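Local coordinates for putative glutathionylspermidine synthase (Methylobacillus flagellatus, PDB 3N6X), which is of unproven function but probably binds ATP and joins a carboxylate to an amine, as circularly permuted ATP-grasp ligases do, at residues 444-449 / 464-469; 75-80 / 427-432; 319-324 / 346-351. One frame throughout, in Å; residues are numbered along the deposited sequence.

Interaction 1. Residues 444-449 / 464-469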
loop_
_atom_site.group_PDB
_atom_site.type_symbol
_atom_site.label_atom_id
_atom_site.label_comp_id
_atom_site.label_asym_id
_atom_site.label_seq_id
_atom_site.Cartn_x
_atom_site.Cartn_y
_atom_site.Cartn_z
ATOM N N GLY A 444 0.898 -12.141 -3.821
ATOM C CA GLY A 444 1.928 -11.714 -2.893
ATOM C C GLY A 444 1.558 -10.424 -2.214
ATOM O O GLY A 444 0.608 -9.753 -2.624
ATOM N N ALA A 445 2.321 -10.050 -1.195
ATOM C CA ALA A 445 2.073 -8.837 -0.432
ATOM C C ALA A 445 3.309 -8.436 0.352
ATOM O O ALA A 445 4.151 -9.284 0.675
ATOM C CB ALA A 445 0.905 -9.055 0.536
ATOM N N LEU A 446 3.405 -7.150 0.698
ATOM C CA LEU A 446 4.445 -6.697 1.585
ATOM C C LEU A 446 3.954 -6.943 3.010
ATOM O O LEU A 446 2.868 -6.517 3.357
ATOM C CB LEU A 446 4.744 -5.194 1.366
ATOM C CG LEU A 446 5.646 -4.520 2.434
ATOM C CD1 LEU A 446 7.035 -5.167 2.485
ATOM C CD2 LEU A 446 5.763 -3.041 2.189
ATOM N N CYS A 447 4.712 -7.682 3.802
ATOM C CA CYS A 447 4.359 -7.903 5.191
ATOM C C CYS A 447 5.336 -7.170 6.083
ATOM O O CYS A 447 6.543 -7.318 5.922
ATOM C CB CYS A 447 4.304 -9.387 5.520
ATOM S SG CYS A 447 3.963 -9.743 7.258
ATOM N N ARG A 448 4.819 -6.332 6.982
ATOM C CA ARG A 448 5.632 -5.559 7.918
ATOM C C ARG A 448 5.430 -6.088 9.313
ATOM O O ARG A 448 4.315 -6.493 9.664
ATOM C CB ARG A 448 5.284 -4.078 7.847
ATOM C CG ARG A 448 5.700 -3.421 6.540
ATOM C CD ARG A 448 5.304 -1.967 6.515
ATOM N NE ARG A 448 3.863 -1.794 6.315
ATOM C CZ ARG A 448 3.148 -0.806 6.851
ATOM N NH1 ARG A 448 3.732 0.102 7.626
ATOM N NH2 ARG A 448 1.849 -0.709 6.603
ATOM N N VAL A 449 6.511 -6.153 10.100
ATOM C CA VAL A 449 6.449 -6.718 11.454
ATOM C C VAL A 449 6.938 -5.725 12.521
ATOM O O VAL A 449 7.939 -5.030 12.312
ATOM C CB VAL A 449 7.178 -8.105 11.537
ATOM C CG1 VAL A 449 8.646 -7.996 11.132
ATOM C CG2 VAL A 449 7.037 -8.735 12.924
ATOM N N GLY A 464 10.607 -1.523 13.299
ATOM C CA GLY A 464 9.838 -2.180 12.248
ATOM C C GLY A 464 10.692 -2.939 11.254
ATOM O O GLY A 464 11.755 -2.459 10.848
ATOM N N GLY A 465 10.217 -4.120 10.857
ATOM C CA GLY A 465 10.896 -4.966 9.880
ATOM C C GLY A 465 9.964 -5.552 8.838
ATOM O O GLY A 465 8.774 -5.243 8.831
ATOM N N THR A 466 10.499 -6.396 7.930
ATOM C CA THR A 466 9.672 -7.061 6.909
ATOM C C THR A 466 9.803 -8.577 6.931
ATOM O O THR A 466 10.745 -9.130 7.510
ATOM C CB THR A 466 9.913 -6.513 5.503
ATOM O OG1 THR A 466 11.245 -6.805 5.106
ATOM C CG2 THR A 466 9.621 -5.027 5.388
ATOM N N LYS A 467 8.831 -9.243 6.302
ATOM C CA LYS A 467 8.751 -10.689 6.160
ATOM C C LYS A 467 8.356 -10.985 4.736
ATOM O O LYS A 467 7.785 -10.122 4.064
ATOM C CB LYS A 467 7.663 -11.254 7.088
ATOM C CG LYS A 467 8.040 -11.317 8.550
ATOM C CD LYS A 467 6.871 -11.821 9.356
ATOM C CE LYS A 467 7.249 -12.143 10.779
ATOM N NZ LYS A 467 7.601 -13.576 10.939
ATOM N N ASP A 468 8.598 -12.213 4.284
ATOM C CA ASP A 468 8.115 -12.679 2.989
ATOM C C ASP A 468 6.684 -13.161 3.218
ATOM O O ASP A 468 6.393 -13.696 4.287
ATOM C CB ASP A 468 8.993 -13.850 2.491
ATOM C CG ASP A 468 8.676 -14.366 1.094
ATOM O OD1 ASP A 468 7.852 -13.726 0.391
ATOM O OD2 ASP A 468 9.254 -15.399 0.700
ATOM N N THR A 469 5.786 -12.936 2.257
ATOM C CA THR A 469 4.399 -13.411 2.364
ATOM C C THR A 469 4.188 -14.522 1.363
ATOM O O THR A 469 4.340 -14.310 0.148
ATOM C CB THR A 469 3.380 -12.254 2.163
ATOM O OG1 THR A 469 3.701 -11.187 3.041
ATOM C CG2 THR A 469 1.930 -12.698 2.394
HETATM O O HOH W 1 4.752 -11.936 -1.201
HETATM O O HOH W 2 7.138 -8.866 1.855
#
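The carbonyl oxygen of Ala445 accepts from the hydroxyl of Thr469, whose OG1 lies 3.1 Å from Ala445 O and well above the carbonyl plane; a water that can reach both Ala445 O and Lys467 O probably adds a second contact. Another water links Ala445 N to Thr469 O, so side chain and solvent fill in where the two chains splay apart, their CA atoms 5.8 Å apart at Ala445 and Thr469. Threonine suits this place because its OG1, anti to the carbonyl carbon (chi1 -52°), can donate to the facing backbone carbonyl.

Further along, the chains pair as antiparallel strands. Gly465 and Val449 form a hydrogen-bonded pair, with Val449 N 2.7 Å from Gly465 O and Gly465 N 2.9 Å from Val449 O. With no side chain at Gly465, Val449 CG1 can rest on the glycine backbone, 3.6 Å from Gly465 C; a CB would come close to that methyl. Val449 CG2 meets Lys467 CE at 4.0 Å, the two side chains crossing at about a right angle, while Cys447 SG rests against Lys467 CB and CD. The lysine thus offers its methylenes here and carries its ammonium away to Asp73.

Strand 446-450 is flanked on its other edge by strand 423-435, where Asp428 pairs with Arg448; strand 413-418 packs against Val449 and Lys467, and Tyr172 of helix 170-183 touches Leu446.

Interaction 2. Residues 75-80 / 427-432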
loop_
_atom_site.group_PDB
_atom_site.type_symbol
_atom_site.label_atom_id
_atom_site.label_comp_id
_atom_site.label_asym_id
_atom_site.label_seq_id
_atom_site.Cartn_x
_atom_site.Cartn_y
_atom_site.Cartn_z
ATOM N N VAL A 75 10.926 -15.902 9.149
ATOM C CA VAL A 75 9.693 -16.683 9.312
ATOM C C VAL A 75 8.625 -16.088 8.388
ATOM O O VAL A 75 8.242 -14.925 8.565
ATOM C CB VAL A 75 9.210 -16.775 10.779
ATOM C CG1 VAL A 75 8.073 -17.790 10.914
ATOM C CG2 VAL A 75 10.365 -17.125 11.718
ATOM N N PRO A 76 8.214 -16.813 7.317
ATOM C CA PRO A 76 7.257 -16.223 6.377
ATOM C C PRO A 76 5.858 -16.080 6.958
ATOM O O PRO A 76 5.473 -16.807 7.883
ATOM C CB PRO A 76 7.268 -17.204 5.203
ATOM C CG PRO A 76 7.627 -18.513 5.819
ATOM C CD PRO A 76 8.593 -18.187 6.919
ATOM N N ARG A 77 5.092 -15.152 6.396
ATOM C CA ARG A 77 3.691 -14.983 6.714
ATOM C C ARG A 77 2.954 -15.856 5.694
ATOM O O ARG A 77 2.961 -15.544 4.507
ATOM C CB ARG A 77 3.307 -13.489 6.573
ATOM C CG ARG A 77 1.835 -13.202 6.697
ATOM C CD ARG A 77 1.427 -13.056 8.141
ATOM N NE ARG A 77 -0.002 -12.805 8.276
ATOM C CZ ARG A 77 -0.560 -11.602 8.181
ATOM N NH1 ARG A 77 0.186 -10.534 7.912
ATOM N NH2 ARG A 77 -1.871 -11.458 8.329
ATOM N N ILE A 78 2.465 -17.025 6.122
ATOM C CA ILE A 78 1.836 -17.978 5.188
ATOM C C ILE A 78 0.330 -17.831 5.175
ATOM O O ILE A 78 -0.286 -17.812 6.229
ATOM C CB ILE A 78 2.280 -19.461 5.448
ATOM C CG1 ILE A 78 3.809 -19.561 5.701
ATOM C CG2 ILE A 78 1.852 -20.371 4.288
ATOM C CD1 ILE A 78 4.296 -20.930 6.206
ATOM N N LEU A 79 -0.265 -17.733 3.968
ATOM C CA LEU A 79 -1.715 -17.640 3.782
ATOM C C LEU A 79 -2.166 -18.755 2.870
ATOM O O LEU A 79 -1.496 -19.041 1.885
ATOM C CB LEU A 79 -2.112 -16.267 3.180
ATOM C CG LEU A 79 -1.673 -15.010 3.974
ATOM C CD1 LEU A 79 -1.786 -13.760 3.120
ATOM C CD2 LEU A 79 -2.479 -14.848 5.262
ATOM N N SER A 80 -3.285 -19.413 3.202
ATOM C CA SER A 80 -3.805 -20.510 2.383
ATOM C C SER A 80 -4.437 -19.998 1.107
ATOM O O SER A 80 -4.783 -18.815 1.013
ATOM C CB SER A 80 -4.812 -21.348 3.178
ATOM O OG SER A 80 -6.027 -20.652 3.410
ATOM N N VAL A 427 1.910 -8.043 12.984
ATOM C CA VAL A 427 2.163 -7.853 11.545
ATOM C C VAL A 427 1.001 -7.150 10.853
ATOM O O VAL A 427 -0.155 -7.265 11.288
ATOM C CB VAL A 427 2.466 -9.203 10.813
ATOM C CG1 VAL A 427 3.842 -9.745 11.177
ATOM C CG2 VAL A 427 1.374 -10.241 11.076
ATOM N N ASP A 428 1.287 -6.542 9.703
ATOM C CA ASP A 428 0.257 -6.051 8.805
ATOM C C ASP A 428 0.591 -6.480 7.364
ATOM O O ASP A 428 1.706 -6.957 7.109
ATOM C CB ASP A 428 -0.001 -4.540 8.968
ATOM C CG ASP A 428 0.949 -3.611 8.246
ATOM O OD1 ASP A 428 1.983 -4.090 7.749
ATOM O OD2 ASP A 428 0.668 -2.397 8.206
ATOM N N LEU A 429 -0.383 -6.375 6.451
ATOM C CA LEU A 429 -0.249 -6.884 5.098
ATOM C C LEU A 429 -0.629 -5.840 4.045
ATOM O O LEU A 429 -1.711 -5.250 4.123
ATOM C CB LEU A 429 -1.170 -8.119 4.976
ATOM C CG LEU A 429 -0.831 -9.123 3.891
ATOM C CD1 LEU A 429 0.410 -9.943 4.266
ATOM C CD2 LEU A 429 -2.003 -10.039 3.627
ATOM N N ARG A 430 0.230 -5.642 3.037
ATOM C CA ARG A 430 -0.094 -4.747 1.931
ATOM C C ARG A 430 -0.045 -5.434 0.546
ATOM O O ARG A 430 1.001 -5.444 -0.100
ATOM C CB ARG A 430 0.757 -3.458 1.947
ATOM C CG ARG A 430 0.279 -2.425 0.900
ATOM C CD ARG A 430 1.272 -1.304 0.659
ATOM N NE ARG A 430 1.050 -0.177 1.567
ATOM C CZ ARG A 430 1.527 1.047 1.367
ATOM N NH1 ARG A 430 2.243 1.320 0.283
ATOM N NH2 ARG A 430 1.290 2.009 2.247
ATOM N N PRO A 431 -1.179 -5.965 0.042
ATOM C CA PRO A 431 -1.195 -6.439 -1.346
ATOM C C PRO A 431 -1.395 -5.249 -2.312
ATOM O O PRO A 431 -1.748 -4.146 -1.877
ATOM C CB PRO A 431 -2.374 -7.412 -1.373
ATOM C CG PRO A 431 -3.297 -6.940 -0.299
ATOM C CD PRO A 431 -2.515 -6.068 0.668
ATOM N N PHE A 432 -1.157 -5.467 -3.611
ATOM C CA PHE A 432 -1.234 -4.409 -4.607
ATOM C C PHE A 432 -2.241 -4.764 -5.676
ATOM O O PHE A 432 -2.035 -5.713 -6.416
ATOM C CB PHE A 432 0.159 -4.152 -5.228
ATOM C CG PHE A 432 1.199 -3.691 -4.226
ATOM C CD1 PHE A 432 1.897 -4.613 -3.444
ATOM C CD2 PHE A 432 1.449 -2.334 -4.032
ATOM C CE1 PHE A 432 2.825 -4.185 -2.489
ATOM C CE2 PHE A 432 2.382 -1.907 -3.079
ATOM C CZ PHE A 432 3.062 -2.834 -2.313
#
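Strands 77-79 and 427-430 run at 59° to one another with their axes 10.3 Å apart at closest approach, too far for backbone pairing, and side chains do most of the bridging. Arg77 does most of the reaching. Its CG is anti to the backbone N (chi1 172°) and the chain bends at chi2, and its tip meets that of Val427. The valine methyl CG2 sits over one face of the guanidinium, 3.3 Å above its plane and offset toward the rim, with NH1 the nearest atom at 3.4 Å from Val427 CG2. A branched residue suits this spot, since its methyl can lie against the flat group.

At the guanidinium edge, in its plane, lies Asp428 O, 4.0 Å from Arg77 NH1. Leu429 CD1 approaches the same nitrogen obliquely, at 3.7 Å from Arg77 NH1, and its other methyl goes elsewhere: Leu429 CD2 meets Leu79 CD1 tip to tip at 3.8 Å. The forked leucine therefore serves two neighbours at once, one charged and one apolar. Cys447 of strand 446-450 also touches Arg77, Val427 and Leu429, and Thr469 touches both leucines.

No hydrogen bond joins the two segments, so the contact is van der Waals packing, largely of methyls against a charged flat group, and the arginine finds a charged partner outside them, NH2 forming a salt bridge with Glu12. A charge buried here, with methyls against it, would probably depend on that carboxylate, and the bond to NH2 would probably limit the rotation of the guanidinium.

Interaction 3. Residues 319-324 / 346-351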
loop_
_atom_site.group_PDB
_atom_site.type_symbol
_atom_site.label_atom_id
_atom_site.label_comp_id
_atom_site.label_asym_id
_atom_site.label_seq_id
_atom_site.Cartn_x
_atom_site.Cartn_y
_atom_site.Cartn_z
ATOM N N ASP A 319 -8.517 8.422 -1.236
ATOM C CA ASP A 319 -7.784 7.821 -0.128
ATOM C C ASP A 319 -7.473 8.800 1.004
ATOM O O ASP A 319 -6.790 8.431 1.957
ATOM C CB ASP A 319 -6.526 7.078 -0.610
ATOM C CG ASP A 319 -5.446 7.974 -1.173
ATOM O OD1 ASP A 319 -5.709 9.183 -1.348
ATOM O OD2 ASP A 319 -4.352 7.459 -1.480
ATOM N N ASP A 320 -8.022 10.031 0.929
ATOM C CA ASP A 320 -7.936 11.012 2.012
ATOM C C ASP A 320 -8.652 10.471 3.274
ATOM O O ASP A 320 -9.681 9.802 3.163
ATOM C CB ASP A 320 -8.576 12.346 1.596
ATOM C CG ASP A 320 -8.410 13.426 2.647
ATOM O OD1 ASP A 320 -7.324 14.043 2.697
ATOM O OD2 ASP A 320 -9.333 13.594 3.474
ATOM N N LYS A 321 -8.108 10.777 4.455
ATOM C CA LYS A 321 -8.640 10.325 5.746
ATOM C C LYS A 321 -10.145 10.628 5.933
ATOM O O LYS A 321 -10.855 9.813 6.525
ATOM C CB LYS A 321 -7.776 10.860 6.919
ATOM C CG LYS A 321 -8.345 12.083 7.666
ATOM C CD LYS A 321 -7.835 13.411 7.116
ATOM C CE LYS A 321 -7.745 14.477 8.194
ATOM N NZ LYS A 321 -9.080 14.889 8.708
ATOM N N ASP A 322 -10.641 11.748 5.349
ATOM C CA ASP A 322 -12.057 12.112 5.448
ATOM C C ASP A 322 -12.968 11.341 4.490
ATOM O O ASP A 322 -14.189 11.319 4.693
ATOM C CB ASP A 322 -12.256 13.622 5.288
ATOM C CG ASP A 322 -11.719 14.443 6.451
ATOM O OD1 ASP A 322 -11.768 13.947 7.610
ATOM O OD2 ASP A 322 -11.281 15.582 6.213
ATOM N N THR A 323 -12.400 10.724 3.441
ATOM C CA THR A 323 -13.214 9.966 2.476
ATOM C C THR A 323 -13.274 8.493 2.860
ATOM O O THR A 323 -14.257 7.825 2.564
ATOM C CB THR A 323 -12.699 10.180 1.052
ATOM O OG1 THR A 323 -12.560 11.575 0.822
ATOM C CG2 THR A 323 -13.621 9.602 0.009
ATOM N N TYR A 324 -12.221 8.002 3.537
ATOM C CA TYR A 324 -12.064 6.617 3.981
ATOM C C TYR A 324 -13.341 6.043 4.607
ATOM O O TYR A 324 -13.688 4.881 4.362
ATOM C CB TYR A 324 -10.874 6.516 4.974
ATOM C CG TYR A 324 -10.785 5.190 5.702
ATOM C CD1 TYR A 324 -10.215 4.071 5.091
ATOM C CD2 TYR A 324 -11.268 5.051 7.000
ATOM C CE1 TYR A 324 -10.124 2.850 5.762
ATOM C CE2 TYR A 324 -11.201 3.828 7.673
ATOM C CZ TYR A 324 -10.618 2.735 7.056
ATOM O OH TYR A 324 -10.568 1.534 7.718
ATOM N N THR A 346 -13.220 4.925 12.558
ATOM C CA THR A 346 -12.162 5.928 12.598
ATOM C C THR A 346 -12.699 7.274 12.971
ATOM O O THR A 346 -13.683 7.733 12.393
ATOM C CB THR A 346 -11.384 5.955 11.267
ATOM O OG1 THR A 346 -11.043 4.626 10.916
ATOM C CG2 THR A 346 -10.106 6.793 11.348
ATOM N N TYR A 347 -12.052 7.915 13.944
ATOM C CA TYR A 347 -12.430 9.242 14.414
ATOM C C TYR A 347 -11.548 10.269 13.756
ATOM O O TYR A 347 -10.344 10.077 13.708
ATOM C CB TYR A 347 -12.273 9.323 15.946
ATOM C CG TYR A 347 -13.136 8.331 16.693
ATOM C CD1 TYR A 347 -14.455 8.634 17.022
ATOM C CD2 TYR A 347 -12.633 7.093 17.086
ATOM C CE1 TYR A 347 -15.244 7.741 17.745
ATOM C CE2 TYR A 347 -13.418 6.184 17.795
ATOM C CZ TYR A 347 -14.732 6.503 18.100
ATOM O OH TYR A 347 -15.540 5.590 18.741
ATOM N N GLN A 348 -12.133 11.343 13.212
ATOM C CA GLN A 348 -11.340 12.431 12.615
ATOM C C GLN A 348 -11.314 13.592 13.607
ATOM O O GLN A 348 -12.335 14.246 13.812
ATOM C CB GLN A 348 -11.915 12.878 11.254
ATOM C CG GLN A 348 -11.780 11.826 10.131
ATOM C CD GLN A 348 -12.822 10.735 10.268
ATOM O OE1 GLN A 348 -14.024 11.003 10.406
ATOM N NE2 GLN A 348 -12.373 9.484 10.335
ATOM N N LEU A 349 -10.159 13.806 14.271
ATOM C CA LEU A 349 -10.011 14.832 15.321
ATOM C C LEU A 349 -10.181 16.257 14.817
ATOM O O LEU A 349 -10.324 17.171 15.616
ATOM C CB LEU A 349 -8.708 14.644 16.128
ATOM C CG LEU A 349 -8.739 13.508 17.168
ATOM C CD1 LEU A 349 -8.685 12.135 16.509
ATOM C CD2 LEU A 349 -7.622 13.631 18.122
ATOM N N SER A 350 -10.313 16.425 13.489
ATOM C CA SER A 350 -10.673 17.700 12.868
ATOM C C SER A 350 -12.165 18.012 13.140
ATOM O O SER A 350 -12.607 19.133 12.904
ATOM C CB SER A 350 -10.436 17.638 11.363
ATOM O OG SER A 350 -11.206 16.612 10.758
ATOM N N LYS A 351 -12.938 16.995 13.608
ATOM C CA LYS A 351 -14.369 17.129 13.902
ATOM C C LYS A 351 -14.559 17.233 15.392
ATOM O O LYS A 351 -14.003 16.426 16.136
ATOM C CB LYS A 351 -15.157 15.925 13.334
ATOM C CG LYS A 351 -15.075 15.816 11.811
ATOM C CD LYS A 351 -15.560 14.456 11.309
ATOM C CE LYS A 351 -15.206 14.229 9.853
ATOM N NZ LYS A 351 -15.702 12.918 9.359
HETATM O O HOH W 3 -8.315 14.797 11.482
HETATM O O HOH W 4 -15.539 12.755 6.542
HETATM O O HOH W 5 -12.989 17.104 8.435
#
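An Asx turn heads the loop between helices 316-319 and 327-335: Asp320 OD2 accepts from Asp322 N at 2.9 Å, and this turn presents Lys321 and Asp322 to residues 346-351. The Asp322 carboxylate slides past the Gln348 side chain in the opposite direction, its plane 86° from that of the amide, and Asp322 OD1 lies 3.3 Å from Gln348 CG. Lys321 NZ forms a salt bridge with the same oxygen, 3.1 Å from Asp322 OD1, meeting it from above the carboxylate plane.

The facing segment is an edge strand, 347-348, of a four-stranded antiparallel sheet, followed by a type I beta turn from Gln348 to Lys351 that leads into helix 352-360. The flexible lysine chain of Lys321, bent at chi2, chi3 and chi4, folds so that NZ also meets a water bonded to Ser350 N. An alanine in place of Lys321 would probably leave Asp322 OD1 without its salt-bridge mate and break that water link to the turn. Lys351, extended beyond CG, bonds within its own segment, its NZ 2.8 Å from Gln348 OE1, and shares another water with Asp322 O. A third water joins Asp322 OD2 to Ser350 OG.

At the other end, Tyr324 and Thr346 cross at about a right angle, with Tyr324 CE2 3.3 Å from Thr346 OG1; the tyrosine hydroxyl bonds to Val159 O and the threonine hydroxyl to Val344 O.

How the interactions relate
Interactions 1 and 2 are parts of one sheet, their centres about 6 Å apart. Strand 446-450 lies between strands 423-435 and 464-471, and 464-471 in turn pairs with 77-79, so the side chains of interaction 2 pass over the strands that interaction 1 joins. Arg448 NH2 ties them directly, 2.6 Å from Asp428 OD2, and Leu446 O lies 2.8 Å from Arg430 N. Interaction 3 stands apart, with its centre about 26 Å from each of the others and no touch; in sequence it falls between the two segments of interaction 2. Glycerol, probably from crystallisation, lies near Arg448 and Tyr324, which may hint at pockets but identifies no active site.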